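Local structure of acetylxylan esterase A (5X6S) at residues G144-C149 and E174-I179; S162-G167 and P207-E212; D168-P173 and T213-A218. The protein removes acetyl side groups from the heteroxylan backbone, as a secreted serine esterase of carbohydrate esterase family 1. One frame throughout, in Å; residues are numbered along the deposited sequence.

Contact 1 (G144-C149 and E174-I179); sequences GVSAGC and EHWASI. With NAG (2-acetamido-2-deoxy-beta-D-glucopyranose), chain C; NAG (2-acetamido-2-deoxy-beta-D-glucopyranose), chain B.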
loop_
_atom_site.group_PDB
_atom_site.type_symbol
_atom_site.label_atom_id
_atom_site.label_comp_id
_atom_site.label_asym_id
_atom_site.label_seq_id
_atom_site.Cartn_x
_atom_site.Cartn_y
_atom_site.Cartn_z
ATOM N N GLY A 144 17.576 -16.962 4.487
ATOM C CA GLY A 144 16.613 -17.590 3.604
ATOM C C GLY A 144 17.230 -17.894 2.228
ATOM O O GLY A 144 18.456 -18.013 2.086
ATOM N N VAL A 145 16.370 -18.002 1.227
ATOM C CA VAL A 145 16.777 -18.112 -0.191
ATOM C C VAL A 145 15.906 -17.143 -0.963
ATOM O O VAL A 145 14.868 -16.716 -0.460
ATOM C CB VAL A 145 16.671 -19.536 -0.773
ATOM C CG1 VAL A 145 17.425 -20.538 0.081
ATOM C CG2 VAL A 145 15.227 -19.968 -0.969
ATOM N N SER A 146 16.364 -16.765 -2.165
ATOM C CA SER A 146 15.711 -15.740 -2.994
ATOM C C SER A 146 14.283 -16.207 -3.355
ATOM O O SER A 146 13.994 -17.390 -3.304
ATOM C CB SER A 146 16.531 -15.468 -4.259
ATOM O OG SER A 146 16.676 -16.685 -4.997
ATOM N N ALA A 147 13.414 -15.256 -3.684
ATOM C CA ALA A 147 12.063 -15.599 -4.067
ATOM C C ALA A 147 12.126 -16.410 -5.359
ATOM O O ALA A 147 12.691 -15.968 -6.378
ATOM C CB ALA A 147 11.204 -14.338 -4.259
ATOM N N GLY A 148 11.586 -17.608 -5.303
ATOM C CA GLY A 148 11.526 -18.506 -6.439
ATOM C C GLY A 148 12.725 -19.423 -6.533
ATOM O O GLY A 148 12.769 -20.235 -7.414
ATOM N N CYS A 149 13.673 -19.330 -5.601
ATOM C CA CYS A 149 14.772 -20.306 -5.522
ATOM C C CYS A 149 14.276 -21.706 -5.155
ATOM O O CYS A 149 14.880 -22.721 -5.543
ATOM C CB CYS A 149 15.849 -19.793 -4.550
ATOM S SG CYS A 149 17.493 -20.598 -4.673
ATOM N N GLU A 174 19.297 -9.768 -13.350
ATOM C CA GLU A 174 18.221 -9.643 -14.344
ATOM C C GLU A 174 17.253 -10.809 -14.309
ATOM O O GLU A 174 16.035 -10.626 -14.319
ATOM C CB GLU A 174 18.790 -9.429 -15.748
ATOM C CG GLU A 174 19.376 -8.016 -15.901
ATOM C CD GLU A 174 20.755 -7.779 -15.193
ATOM O OE1 GLU A 174 21.499 -8.767 -14.854
ATOM O OE2 GLU A 174 21.094 -6.577 -15.004
ATOM N N HIS A 175 17.816 -11.993 -14.238
ATOM C CA HIS A 175 17.078 -13.219 -14.254
ATOM C C HIS A 175 16.298 -13.432 -12.914
ATOM O O HIS A 175 15.088 -13.758 -12.939
ATOM C CB HIS A 175 18.018 -14.386 -14.562
ATOM C CG HIS A 175 17.326 -15.695 -14.731
ATOM N ND1 HIS A 175 18.000 -16.889 -14.689
ATOM C CD2 HIS A 175 16.024 -16.004 -14.922
ATOM C CE1 HIS A 175 17.154 -17.884 -14.859
ATOM N NE2 HIS A 175 15.944 -17.373 -15.000
ATOM N N TRP A 176 16.960 -13.227 -11.780
ATOM C CA TRP A 176 16.227 -13.250 -10.507
ATOM C C TRP A 176 15.126 -12.193 -10.445
ATOM O O TRP A 176 14.047 -12.465 -9.902
ATOM C CB TRP A 176 17.127 -13.076 -9.292
ATOM C CG TRP A 176 17.913 -14.252 -8.908
ATOM C CD1 TRP A 176 19.276 -14.311 -8.797
ATOM C CD2 TRP A 176 17.424 -15.554 -8.529
ATOM N NE1 TRP A 176 19.648 -15.576 -8.407
ATOM C CE2 TRP A 176 18.547 -16.349 -8.214
ATOM C CE3 TRP A 176 16.146 -16.119 -8.404
ATOM C CZ2 TRP A 176 18.445 -17.682 -7.814
ATOM C CZ3 TRP A 176 16.039 -17.440 -8.017
ATOM C CH2 TRP A 176 17.179 -18.212 -7.736
ATOM N N ALA A 177 15.390 -10.990 -10.969
ATOM C CA ALA A 177 14.409 -9.918 -10.958
ATOM C C ALA A 177 13.198 -10.338 -11.813
ATOM O O ALA A 177 12.054 -10.121 -11.401
ATOM C CB ALA A 177 14.992 -8.627 -11.461
ATOM N N SER A 178 13.444 -10.965 -12.966
ATOM C CA SER A 178 12.352 -11.539 -13.791
ATOM C C SER A 178 11.514 -12.573 -13.072
ATOM O O SER A 178 10.303 -12.622 -13.251
ATOM C CB SER A 178 12.882 -12.222 -15.060
ATOM O OG SER A 178 13.368 -11.197 -15.872
ATOM N N ILE A 179 12.176 -13.413 -12.302
ATOM C CA ILE A 179 11.493 -14.427 -11.506
ATOM C C ILE A 179 10.599 -13.745 -10.468
ATOM O O ILE A 179 9.452 -14.177 -10.279
ATOM C CB ILE A 179 12.475 -15.445 -10.903
ATOM C CG1 ILE A 179 13.016 -16.328 -12.049
ATOM C CG2 ILE A 179 11.808 -16.383 -9.916
ATOM C CD1 ILE A 179 14.284 -17.048 -11.681
HETATM C C1 NAG C . 15.063 -25.949 -8.002
HETATM C C2 NAG C . 14.255 -26.480 -9.194
HETATM C C3 NAG C . 14.752 -25.914 -10.525
HETATM C C4 NAG C . 14.830 -24.389 -10.494
HETATM C C5 NAG C . 15.573 -23.925 -9.226
HETATM C C6 NAG C . 15.480 -22.423 -9.064
HETATM C C7 NAG C . 13.402 -28.776 -9.055
HETATM C C8 NAG C . 13.748 -30.230 -9.038
HETATM N N2 NAG C . 14.388 -27.921 -9.203
HETATM O O3 NAG C . 13.887 -26.380 -11.544
HETATM O O4 NAG C . 15.514 -23.805 -11.589
HETATM O O5 NAG C . 15.125 -24.529 -8.018
HETATM O O6 NAG C . 16.224 -22.073 -7.905
HETATM O O7 NAG C . 12.220 -28.438 -8.905
HETATM C C1 NAG B . 14.748 -23.335 -12.691
HETATM C C2 NAG B . 15.575 -22.310 -13.476
HETATM C C3 NAG B . 14.911 -21.921 -14.788
HETATM C C4 NAG B . 14.592 -23.150 -15.595
HETATM C C5 NAG B . 13.790 -24.131 -14.752
HETATM C C6 NAG B . 13.627 -25.410 -15.506
HETATM C C7 NAG B . 16.943 -20.710 -12.322
HETATM C C8 NAG B . 17.009 -19.466 -11.493
HETATM N N2 NAG B . 15.771 -21.089 -12.744
HETATM O O3 NAG B . 15.819 -21.152 -15.550
HETATM O O4 NAG B . 13.918 -22.749 -16.789
HETATM O O5 NAG B . 14.433 -24.451 -13.522
HETATM O O6 NAG B . 12.641 -26.108 -14.790
HETATM O O7 NAG B . 17.937 -21.348 -12.554
#

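Contact 2 (S162-G167 and P207-E212); sequences STCAQG and PQNYYE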
loop_
_atom_site.group_PDB
_atom_site.type_symbol
_atom_site.label_atom_id
_atom_site.label_comp_id
_atom_site.label_asym_id
_atom_site.label_seq_id
_atom_site.Cartn_x
_atom_site.Cartn_y
_atom_site.Cartn_z
ATOM N N SER A 162 16.895 -28.965 -3.045
ATOM C CA SER A 162 18.325 -29.162 -2.708
ATOM C C SER A 162 19.297 -28.359 -3.540
ATOM O O SER A 162 20.284 -27.859 -3.015
ATOM C CB SER A 162 18.682 -30.645 -2.833
ATOM O OG SER A 162 17.955 -31.373 -1.864
ATOM N N THR A 163 19.053 -28.222 -4.843
ATOM C CA THR A 163 19.994 -27.466 -5.679
ATOM C C THR A 163 20.129 -26.038 -5.135
ATOM O O THR A 163 21.230 -25.453 -5.086
ATOM C CB THR A 163 19.526 -27.405 -7.147
ATOM O OG1 THR A 163 19.023 -28.693 -7.542
ATOM C CG2 THR A 163 20.640 -27.055 -8.010
ATOM N N CYS A 164 18.972 -25.449 -4.790
ATOM C CA CYS A 164 18.940 -24.094 -4.237
ATOM C C CYS A 164 19.636 -24.068 -2.886
ATOM O O CYS A 164 20.562 -23.286 -2.692
ATOM C CB CYS A 164 17.494 -23.584 -4.117
ATOM S SG CYS A 164 17.363 -22.031 -3.254
ATOM N N ALA A 165 19.204 -24.928 -1.973
ATOM C CA ALA A 165 19.722 -24.931 -0.573
ATOM C C ALA A 165 21.264 -25.124 -0.552
ATOM O O ALA A 165 21.981 -24.489 0.237
ATOM C CB ALA A 165 19.042 -25.994 0.238
ATOM N N GLN A 166 21.754 -25.989 -1.441
ATOM C CA GLN A 166 23.225 -26.232 -1.535
ATOM C C GLN A 166 24.005 -25.066 -2.104
ATOM O O GLN A 166 25.256 -25.062 -2.045
ATOM C CB GLN A 166 23.530 -27.480 -2.364
ATOM C CG GLN A 166 23.170 -28.794 -1.714
ATOM C CD GLN A 166 22.864 -29.857 -2.760
ATOM O OE1 GLN A 166 23.184 -29.699 -3.962
ATOM N NE2 GLN A 166 22.211 -30.937 -2.329
ATOM N N GLY A 167 23.314 -24.091 -2.675
ATOM C CA GLY A 167 23.955 -22.903 -3.228
ATOM C C GLY A 167 24.376 -23.100 -4.688
ATOM O O GLY A 167 25.254 -22.369 -5.194
ATOM N N PRO A 207 25.730 -19.994 1.694
ATOM C CA PRO A 207 25.827 -18.544 1.628
ATOM C C PRO A 207 25.730 -17.939 0.229
ATOM O O PRO A 207 25.572 -16.713 0.097
ATOM C CB PRO A 207 27.220 -18.237 2.257
ATOM C CG PRO A 207 27.890 -19.531 2.439
ATOM C CD PRO A 207 26.912 -20.641 2.305
ATOM N N GLN A 208 25.869 -18.761 -0.811
ATOM C CA GLN A 208 25.644 -18.281 -2.185
ATOM C C GLN A 208 24.239 -17.621 -2.304
ATOM O O GLN A 208 24.069 -16.565 -2.977
ATOM C CB GLN A 208 25.773 -19.418 -3.236
ATOM C CG GLN A 208 25.660 -18.877 -4.673
ATOM C CD GLN A 208 26.800 -17.973 -5.013
ATOM O OE1 GLN A 208 27.942 -18.290 -4.688
ATOM N NE2 GLN A 208 26.528 -16.860 -5.628
ATOM N N ASN A 209 23.285 -18.233 -1.597
ATOM C CA ASN A 209 21.923 -17.741 -1.514
ATOM C C ASN A 209 21.814 -16.353 -0.986
ATOM O O ASN A 209 20.909 -15.618 -1.357
ATOM C CB ASN A 209 21.066 -18.696 -0.692
ATOM C CG ASN A 209 20.858 -20.007 -1.382
ATOM O OD1 ASN A 209 20.339 -20.054 -2.510
ATOM N ND2 ASN A 209 21.202 -21.093 -0.697
ATOM N N TYR A 210 22.753 -15.920 -0.140
ATOM C CA TYR A 210 22.764 -14.529 0.230
ATOM C C TYR A 210 22.998 -13.679 -0.982
ATOM O O TYR A 210 22.344 -12.648 -1.187
ATOM C CB TYR A 210 23.857 -14.245 1.298
ATOM C CG TYR A 210 24.165 -12.793 1.535
ATOM C CD1 TYR A 210 23.367 -12.008 2.354
ATOM C CD2 TYR A 210 25.308 -12.199 0.986
ATOM C CE1 TYR A 210 23.650 -10.690 2.570
ATOM C CE2 TYR A 210 25.614 -10.878 1.219
ATOM C CZ TYR A 210 24.791 -10.118 2.004
ATOM O OH TYR A 210 25.076 -8.779 2.244
ATOM N N TYR A 211 23.975 -14.066 -1.795
ATOM C CA TYR A 211 24.329 -13.208 -2.939
ATOM C C TYR A 211 23.229 -13.247 -3.995
ATOM O O TYR A 211 22.930 -12.239 -4.599
ATOM C CB TYR A 211 25.698 -13.625 -3.519
ATOM C CG TYR A 211 26.802 -13.380 -2.497
ATOM C CD1 TYR A 211 27.256 -12.106 -2.222
ATOM C CD2 TYR A 211 27.296 -14.442 -1.727
ATOM C CE1 TYR A 211 28.265 -11.898 -1.259
ATOM C CE2 TYR A 211 28.261 -14.230 -0.758
ATOM C CZ TYR A 211 28.725 -12.961 -0.524
ATOM O OH TYR A 211 29.675 -12.752 0.459
ATOM N N GLU A 212 22.641 -14.421 -4.185
ATOM C CA GLU A 212 21.506 -14.588 -5.142
ATOM C C GLU A 212 20.310 -13.732 -4.749
ATOM O O GLU A 212 19.646 -13.174 -5.579
ATOM C CB GLU A 212 21.116 -16.039 -5.250
ATOM C CG GLU A 212 22.244 -16.916 -5.798
ATOM C CD GLU A 212 22.896 -16.298 -7.053
ATOM O OE1 GLU A 212 22.231 -16.219 -8.122
ATOM O OE2 GLU A 212 24.068 -15.863 -6.945
#

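Contact 3 (D168-P173 and T213-A218); sequences DVITTP and TCKQWA. With NAG (2-acetamido-2-deoxy-beta-D-glucopyranose), chain C.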
loop_
_atom_site.group_PDB
_atom_site.type_symbol
_atom_site.label_atom_id
_atom_site.label_comp_id
_atom_site.label_asym_id
_atom_site.label_seq_id
_atom_site.Cartn_x
_atom_site.Cartn_y
_atom_site.Cartn_z
ATOM N N ASP A 168 23.754 -24.100 -5.346
ATOM C CA ASP A 168 24.068 -24.472 -6.734
ATOM C C ASP A 168 23.230 -23.763 -7.800
ATOM O O ASP A 168 23.424 -24.007 -8.993
ATOM C CB ASP A 168 24.029 -25.998 -6.904
ATOM C CG ASP A 168 25.132 -26.687 -6.116
ATOM O OD1 ASP A 168 26.200 -26.084 -6.045
ATOM O OD2 ASP A 168 24.925 -27.779 -5.547
ATOM N N VAL A 169 22.337 -22.847 -7.375
ATOM C CA VAL A 169 21.580 -22.037 -8.315
ATOM C C VAL A 169 22.141 -20.605 -8.347
ATOM O O VAL A 169 21.943 -19.789 -7.414
ATOM C CB VAL A 169 20.038 -22.047 -8.018
ATOM C CG1 VAL A 169 19.272 -21.265 -9.083
ATOM C CG2 VAL A 169 19.486 -23.465 -7.856
ATOM N N ILE A 170 22.851 -20.297 -9.432
ATOM C CA ILE A 170 23.529 -19.012 -9.575
ATOM C C ILE A 170 23.108 -18.397 -10.893
ATOM O O ILE A 170 23.253 -19.022 -11.979
ATOM C CB ILE A 170 25.093 -19.150 -9.512
ATOM C CG1 ILE A 170 25.519 -19.792 -8.193
ATOM C CG2 ILE A 170 25.764 -17.784 -9.632
ATOM C CD1 ILE A 170 26.811 -20.599 -8.249
ATOM N N THR A 171 22.575 -17.179 -10.829
ATOM C CA THR A 171 22.183 -16.485 -12.045
ATOM C C THR A 171 22.333 -14.975 -11.850
ATOM O O THR A 171 22.916 -14.548 -10.877
ATOM C CB THR A 171 20.801 -16.963 -12.544
ATOM O OG1 THR A 171 20.583 -16.530 -13.908
ATOM C CG2 THR A 171 19.652 -16.431 -11.608
ATOM N N THR A 172 21.801 -14.183 -12.779
ATOM C CA THR A 172 22.006 -12.752 -12.806
ATOM C C THR A 172 20.928 -11.999 -12.035
ATOM O O THR A 172 19.848 -12.552 -11.844
ATOM C CB THR A 172 21.942 -12.228 -14.241
ATOM O OG1 THR A 172 20.705 -12.657 -14.809
ATOM C CG2 THR A 172 23.176 -12.774 -15.083
ATOM N N PRO A 173 21.226 -10.760 -11.610
ATOM C CA PRO A 173 20.215 -9.826 -11.104
ATOM C C PRO A 173 19.029 -9.749 -12.039
ATOM O O PRO A 173 17.889 -9.738 -11.590
ATOM C CB PRO A 173 20.945 -8.480 -11.050
ATOM C CG PRO A 173 22.426 -8.806 -11.054
ATOM C CD PRO A 173 22.614 -10.242 -11.427
ATOM N N THR A 213 20.074 -13.591 -3.458
ATOM C CA THR A 213 18.980 -12.737 -2.953
ATOM C C THR A 213 19.267 -11.260 -3.145
ATOM O O THR A 213 18.380 -10.480 -3.523
ATOM C CB THR A 213 18.685 -13.052 -1.454
ATOM O OG1 THR A 213 18.370 -14.453 -1.291
ATOM C CG2 THR A 213 17.549 -12.210 -0.955
ATOM N N CYS A 214 20.507 -10.833 -2.864
ATOM C CA CYS A 214 20.870 -9.451 -3.047
ATOM C C CYS A 214 20.836 -9.076 -4.534
ATOM O O CYS A 214 20.395 -7.983 -4.878
ATOM C CB CYS A 214 22.259 -9.202 -2.444
ATOM S SG CYS A 214 22.258 -9.189 -0.605
ATOM N N LYS A 215 21.281 -9.992 -5.385
ATOM C CA LYS A 215 21.121 -9.862 -6.851
ATOM C C LYS A 215 19.661 -9.643 -7.202
ATOM O O LYS A 215 19.320 -8.659 -7.898
ATOM C CB LYS A 215 21.605 -11.124 -7.549
ATOM C CG LYS A 215 23.132 -11.290 -7.665
ATOM C CD LYS A 215 23.426 -12.681 -8.149
ATOM C CE LYS A 215 24.865 -12.914 -8.511
ATOM N NZ LYS A 215 24.995 -14.333 -8.985
ATOM N N GLN A 216 18.802 -10.542 -6.724
ATOM C CA GLN A 216 17.349 -10.461 -7.009
ATOM C C GLN A 216 16.788 -9.082 -6.724
ATOM O O GLN A 216 16.222 -8.426 -7.628
ATOM C CB GLN A 216 16.597 -11.499 -6.222
ATOM C CG GLN A 216 15.089 -11.424 -6.422
ATOM C CD GLN A 216 14.409 -12.701 -5.941
ATOM O OE1 GLN A 216 14.401 -12.990 -4.755
ATOM N NE2 GLN A 216 13.890 -13.487 -6.869
ATOM N N TRP A 217 16.992 -8.581 -5.499
ATOM C CA TRP A 217 16.424 -7.294 -5.144
ATOM C C TRP A 217 17.075 -6.109 -5.809
ATOM O O TRP A 217 16.388 -5.144 -6.135
ATOM C CB TRP A 217 16.285 -7.112 -3.619
ATOM C CG TRP A 217 15.404 -8.186 -3.021
ATOM C CD1 TRP A 217 15.771 -9.136 -2.123
ATOM C CD2 TRP A 217 14.041 -8.468 -3.362
ATOM N NE1 TRP A 217 14.707 -9.978 -1.848
ATOM C CE2 TRP A 217 13.632 -9.577 -2.586
ATOM C CE3 TRP A 217 13.117 -7.882 -4.240
ATOM C CZ2 TRP A 217 12.341 -10.116 -2.660
ATOM C CZ3 TRP A 217 11.822 -8.423 -4.315
ATOM C CH2 TRP A 217 11.449 -9.509 -3.542
ATOM N N ALA A 218 18.385 -6.189 -6.032
ATOM C CA ALA A 218 19.097 -5.212 -6.860
ATOM C C ALA A 218 18.407 -5.122 -8.240
ATOM O O ALA A 218 18.080 -4.052 -8.676
ATOM C CB ALA A 218 20.566 -5.601 -7.013
HETATM C C1 NAG C . 15.063 -25.949 -8.002
HETATM C C2 NAG C . 14.255 -26.480 -9.194
HETATM C C3 NAG C . 14.752 -25.914 -10.525
HETATM C C4 NAG C . 14.830 -24.389 -10.494
HETATM C C5 NAG C . 15.573 -23.925 -9.226
HETATM C C6 NAG C . 15.480 -22.423 -9.064
HETATM C C7 NAG C . 13.402 -28.776 -9.055
HETATM C C8 NAG C . 13.748 -30.230 -9.038
HETATM N N2 NAG C . 14.388 -27.921 -9.203
HETATM O O3 NAG C . 13.887 -26.380 -11.544
HETATM O O4 NAG C . 15.514 -23.805 -11.589
HETATM O O5 NAG C . 15.125 -24.529 -8.018
HETATM O O6 NAG C . 16.224 -22.073 -7.905
HETATM O O7 NAG C . 12.220 -28.438 -8.905
#

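Contact 1 (G144-C149 and E174-I179)
Residues 144-149 follow strand 138-142 as an irregular loop that closes in a type II beta turn from Ser146 to Cys149, with Cys149 N bonded back to Ser146 O at 3.0 Å. Segment 174-179 is regular helix, and the two backbones come nearest at Gly148 and Ile179, whose CA atoms lie 6.5 Å apart. Gly148 holds the third position of the turn with positive phi, and a CB there would run into Ile179 CG2; instead that methyl packs on the bare Gly148 CA and on Ala147 O. Trp176 makes the largest share of the contact. Its CG stands anti to the carbonyl carbon (chi1 -76°), which sends the six-membered ring out to the turn. Ser146 lies over one face: its CB sits 4.2 Å from the centroid of that ring and only 8° off the normal, a CH-pi contact, while OG comes within 3.2 Å of Trp176 CH2, displaced toward the rim. In this alpha/beta-hydrolase the loop leaving the strand is thus covered by the indole of a helix that follows it in sequence, and the indole is held from its far end by a hydrogen bond from NE1 to Glu212. Cys149, disulfide-bonded to Cys164, has SG anti to its backbone N; CB reaches Trp176 CH2 at 3.8 Å, and the sulfur makes an oblique sulfur-aromatic contact, 64° off the ring normal. The acetyl methyl C8 of the chain B sugar lies over the face of Trp176 opposite Ser146 and touches Ile179 CD1 at 3.6 Å, whereas O6 of the chain C sugar approaches the indole edge and donates to Cys149 O at 2.8 Å.

Contact 2 (S162-G167 and P207-E212)
Two neighbouring tyrosines show the first pair of flat groups: Tyr210 CD2 lies 3.6 Å above the centre of one face of the Tyr211 ring, and Tyr211 CE1 meets the Tyr210 ring at its edge, in plane. Both rings also meet Phe253, so this side of helix 208-221 is turned to the central sheet. The flat group that crosses to segment 162-167 is the Asn209 carboxamide. With CG beside the backbone N and anti to the carbonyl carbon, it reaches Cys164 O, and ND2 donates to that oxygen at 3.0 Å with an N-H...O angle of 152°. The acceptor lies in the amide plane of Asn209, but ND2 stands 35° out of the carbonyl plane. Cys164 O is gripped twice, because Gly167 N also bonds to it, at 2.9 Å. That second bond belongs to the Schellman motif closing the short helix 162-165: Gly167, with positive phi, donates to Cys164 O, and the next residue, Asp168, donates from N to Thr163 O. The asparagine therefore adds a side-chain donor to a carbonyl at the helix's C-terminal end. Asn209 OD1 faces Cys164 SG at 3.6 Å, beside the disulfide to Cys149. Gln208 makes the other approach: CB and CG lie against Gly167 O, CG at 3.6 Å. The chain then bends at chi2 (65°) and carries the amide away from Gly167, so that NE2 donates to Glu212 OE2 at 3.0 Å, one helical turn on and from above the carboxylate plane. The same carboxylate has further partners, among them Lys215 in a salt bridge.

Contact 3 (D168-P173 and T213-A218)
The capped start of helix 173-182 packs against helix 208-221: Thr172 is the N-cap, its OG1 accepting from His175 N, and Pro173 opens the first turn. Lys215 of helix 208-221 supplies most of the opposing surface. Its CG stands anti to the carbonyl carbon (chi1 -77°), and the chain runs fully extended from there, crossing Pro173 obliquely, with Pro173 CD 3.9 Å from Lys215 CG. At the far end NZ donates to Thr171 O, 2.8 Å away, in the plane of the carbonyl and at a C=O...N angle of 157°. Together with Glu212, whose carboxylate also takes the N-H of Thr171, this loop carbonyl holds the ammonium group, which would favour its charged form. Ile170 CG2 lies 3.6 Å from the same Lys215 NZ. Thr171 turns its own hydroxyl the other way, into a hydrogen bond with His175 ND1. Earlier in the loop, Val169 borders the attached glycan, its CG1 lying 3.4 Å from O6 of the chain C sugar. Backbone meets backbone at Pro173 and Lys215, whose CA atoms are 4.3 Å apart: Pro173 CA makes a CA-H...O contact with Lys215 O at 3.5 Å, with an angle of 126° at the hydrogen.

How the contacts relate
The three contacts share one face of this hydrolase, and helix 208-221 supplies the second segment of contacts 2 and 3. Contacts 1 and 2 are joined covalently, Cys149 SG to Cys164 SG at 2.0 Å. Contacts 1 and 3 share Gln216, whose OE1 takes Ala147 N at 2.7 Å while its NE2 probably bonds to Trp176 O; both also touch the chain C sugar. Glu212 OE1 of contact 2 probably accepts from Trp176 NE1 of contact 1 at 2.7 Å and from Thr171 N of contact 3 at 2.9 Å. Contact 2 approaches the active site: the side chain of Ala165 is about 9 Å from that of Ser119, the probable catalytic nucleophile.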